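PDB 3GJB: CytC3 from Streptomyces sp., which probably acts as an iron(II)- and 2-oxoglutarate-dependent halogenase of the phytanoyl-CoA dioxygenase family, chlorinating an amino acid held on a carrier protein. Local coordinates for residues Phe153-Glu158 / Lys249-Met254. Numbering follows the deposited sequence.
Sequences FTHSTE and KTDYRM. With AKG (2-oxoglutaric acid), chain D.
Phe153 and Thr154, in the loop that follows strand 147-152, hydrogen-bond to the start of strand 253-262, extending the pairing of two antiparallel neighbours into less regular chain. Phe153 N gives its hydrogen to Met254 O (2.7 Å), almost in line with the carbonyl bond, and the NH of Thr154 adds a weak bond to the same oxygen. The apolar Phe153 ring leads away, packing against Trp41 and Phe256.

Next, the hydroxyl of Thr154 stands in for the backbone. Its chi1 of 59° sets OG1 between the backbone N and carbonyl carbon, where it accepts from Met254 N at 2.7 Å and donates in plane to a lone pair of Tyr252 O at 3.2 Å. The same rotation lays the methyl CG2 3.3 Å from Tyr252 CE1, the two side chains crossing nearly at right angles; a beta-branched hydroxyl residue thus serves both needs. A valine here would probably leave Met254 N and Tyr252 O without this shared partner.

Farther out, His155 NE2 donates to Asp251 OD1 (2.7 Å) on its syn side but 31° out of the carboxylate plane, the ring turned 37° from that plane. A water links Asp251 OD2 to Thr157 OG1, so both oxygens tie the loop down.

On the inner side, Arg253 bends at chi2 and chi3 toward 2-oxoglutarate. Its NE reaches Ser156 OG through a water, and NH1 and NH2 bond to the carbonyls of Phe106 and Gly161, which fix the guanidinium as NH2 offers a weak bond to O3 of the cosubstrate (3.3 Å), a ligand Lys108 and Ser242 also hydrogen-bond. An arginine facing the distal carboxylate is characteristic of the 2-oxoglutarate pocket in cupin-type iron(II)-dependent oxygenases and halogenases.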
loop_
_atom_site.group_PDB
_atom_site.type_symbol
_atom_site.label_atom_id
_atom_site.label_comp_id
_atom_site.label_asym_id
_atom_site.label_seq_id
_atom_site.Cartn_x
_atom_site.Cartn_y
_atom_site.Cartn_z
ATOM N N PHE A 153 10.601 -1.608 -5.593
ATOM C CA PHE A 153 11.702 -0.689 -5.350
ATOM C C PHE A 153 12.980 -1.291 -5.931
ATOM O O PHE A 153 13.905 -0.573 -6.314
ATOM C CB PHE A 153 11.818 -0.389 -3.855
ATOM C CG PHE A 153 10.922 0.745 -3.400
ATOM C CD1 PHE A 153 9.893 1.209 -4.222
ATOM C CD2 PHE A 153 11.114 1.358 -2.168
ATOM C CE1 PHE A 153 9.076 2.261 -3.831
ATOM C CE2 PHE A 153 10.300 2.416 -1.764
ATOM C CZ PHE A 153 9.279 2.869 -2.597
ATOM N N THR A 154 13.018 -2.620 -5.979
ATOM C CA THR A 154 14.115 -3.364 -6.594
ATOM C C THR A 154 13.300 -4.172 -7.590
ATOM O O THR A 154 12.078 -4.074 -7.592
ATOM C CB THR A 154 14.811 -4.351 -5.631
ATOM O OG1 THR A 154 13.851 -5.287 -5.140
ATOM C CG2 THR A 154 15.454 -3.623 -4.469
ATOM N N HIS A 155 13.934 -4.956 -8.443
ATOM C CA HIS A 155 13.146 -5.743 -9.380
ATOM C C HIS A 155 12.438 -6.896 -8.652
ATOM O O HIS A 155 12.943 -7.445 -7.673
ATOM C CB HIS A 155 14.030 -6.314 -10.493
ATOM C CG HIS A 155 15.083 -7.265 -10.006
ATOM N ND1 HIS A 155 15.598 -8.270 -10.797
ATOM C CD2 HIS A 155 15.730 -7.353 -8.818
ATOM C CE1 HIS A 155 16.513 -8.937 -10.118
ATOM N NE2 HIS A 155 16.614 -8.401 -8.915
ATOM N N SER A 156 11.250 -7.245 -9.116
ATOM C CA SER A 156 10.540 -8.355 -8.521
ATOM C C SER A 156 10.528 -9.393 -9.624
ATOM O O SER A 156 9.877 -9.206 -10.650
ATOM C CB SER A 156 9.110 -7.972 -8.149
ATOM O OG SER A 156 8.502 -9.049 -7.459
ATOM N N THR A 157 11.254 -10.482 -9.421
ATOM C CA THR A 157 11.339 -11.518 -10.439
ATOM C C THR A 157 10.847 -12.852 -9.924
ATOM O O THR A 157 10.567 -13.007 -8.731
ATOM C CB THR A 157 12.789 -11.705 -10.894
ATOM O OG1 THR A 157 13.576 -12.155 -9.781
ATOM C CG2 THR A 157 13.356 -10.390 -11.399
ATOM N N GLU A 158 10.735 -13.817 -10.828
ATOM C CA GLU A 158 10.314 -15.140 -10.418
ATOM C C GLU A 158 11.434 -15.693 -9.562
ATOM O O GLU A 158 11.192 -16.394 -8.588
ATOM C CB GLU A 158 10.084 -16.051 -11.624
ATOM C CG GLU A 158 8.807 -15.750 -12.382
ATOM C CD GLU A 158 8.571 -16.708 -13.531
ATOM O OE1 GLU A 158 8.445 -17.929 -13.283
ATOM O OE2 GLU A 158 8.511 -16.238 -14.684
ATOM N N LYS A 249 22.018 -14.498 -2.599
ATOM C CA LYS A 249 21.803 -13.835 -1.323
ATOM C C LYS A 249 21.930 -12.310 -1.353
ATOM O O LYS A 249 21.506 -11.635 -0.417
ATOM C CB LYS A 249 22.746 -14.427 -0.276
ATOM C CG LYS A 249 22.483 -15.902 -0.054
ATOM C CD LYS A 249 23.302 -16.455 1.081
ATOM C CE LYS A 249 22.797 -17.827 1.482
ATOM N NZ LYS A 249 23.410 -18.243 2.767
ATOM N N THR A 250 22.503 -11.767 -2.423
ATOM C CA THR A 250 22.650 -10.326 -2.535
ATOM C C THR A 250 21.505 -9.741 -3.346
ATOM O O THR A 250 21.376 -8.528 -3.464
ATOM C CB THR A 250 23.978 -9.951 -3.204
ATOM O OG1 THR A 250 24.116 -10.686 -4.423
ATOM C CG2 THR A 250 25.148 -10.268 -2.283
ATOM N N ASP A 251 20.673 -10.610 -3.905
ATOM C CA ASP A 251 19.538 -10.173 -4.708
ATOM C C ASP A 251 18.272 -10.183 -3.855
ATOM O O ASP A 251 17.618 -11.206 -3.709
ATOM C CB ASP A 251 19.377 -11.100 -5.917
ATOM C CG ASP A 251 18.113 -10.822 -6.716
ATOM O OD1 ASP A 251 17.652 -9.662 -6.736
ATOM O OD2 ASP A 251 17.587 -11.766 -7.345
ATOM N N TYR A 252 17.929 -9.048 -3.272
ATOM C CA TYR A 252 16.732 -9.002 -2.450
ATOM C C TYR A 252 15.661 -8.240 -3.202
ATOM O O TYR A 252 15.960 -7.391 -4.041
ATOM C CB TYR A 252 17.031 -8.324 -1.109
ATOM C CG TYR A 252 17.282 -6.841 -1.222
ATOM C CD1 TYR A 252 16.218 -5.940 -1.281
ATOM C CD2 TYR A 252 18.579 -6.343 -1.347
ATOM C CE1 TYR A 252 16.438 -4.581 -1.474
ATOM C CE2 TYR A 252 18.815 -4.982 -1.544
ATOM C CZ TYR A 252 17.738 -4.105 -1.608
ATOM O OH TYR A 252 17.949 -2.765 -1.829
ATOM N N ARG A 253 14.410 -8.570 -2.932
ATOM C CA ARG A 253 13.318 -7.878 -3.577
ATOM C C ARG A 253 12.695 -6.975 -2.534
ATOM O O ARG A 253 12.521 -7.379 -1.383
ATOM C CB ARG A 253 12.281 -8.862 -4.102
ATOM C CG ARG A 253 10.988 -8.184 -4.501
ATOM C CD ARG A 253 9.969 -8.264 -3.375
ATOM N NE ARG A 253 9.216 -9.514 -3.433
ATOM C CZ ARG A 253 8.284 -9.878 -2.559
ATOM N NH1 ARG A 253 7.976 -9.093 -1.530
ATOM N NH2 ARG A 253 7.641 -11.023 -2.730
ATOM N N MET A 254 12.376 -5.750 -2.930
ATOM C CA MET A 254 11.775 -4.801 -2.014
ATOM C C MET A 254 10.566 -4.152 -2.629
ATOM O O MET A 254 10.678 -3.376 -3.578
ATOM C CB MET A 254 12.767 -3.709 -1.621
ATOM C CG MET A 254 12.241 -2.803 -0.517
ATOM S SD MET A 254 11.774 -3.757 0.943
ATOM C CE MET A 254 13.374 -4.090 1.658
HETATM C C1 AKG D . 1.007 -11.320 0.336
HETATM O O1 AKG D . 1.495 -10.211 0.480
HETATM O O2 AKG D . -0.323 -11.462 0.389
HETATM C C2 AKG D . 1.892 -12.509 0.107
HETATM O O5 AKG D . 1.420 -13.642 -0.038
HETATM C C3 AKG D . 3.382 -12.280 0.061
HETATM C C4 AKG D . 4.118 -13.584 -0.153
HETATM C C5 AKG D . 5.594 -13.341 -0.205
HETATM O O3 AKG D . 6.050 -12.219 -0.095
HETATM O O4 AKG D . 6.406 -14.388 -0.375
HETATM O O HOH W 1 9.764 -10.691 -5.689
HETATM O O HOH W 2 16.124 -11.962 -9.655
#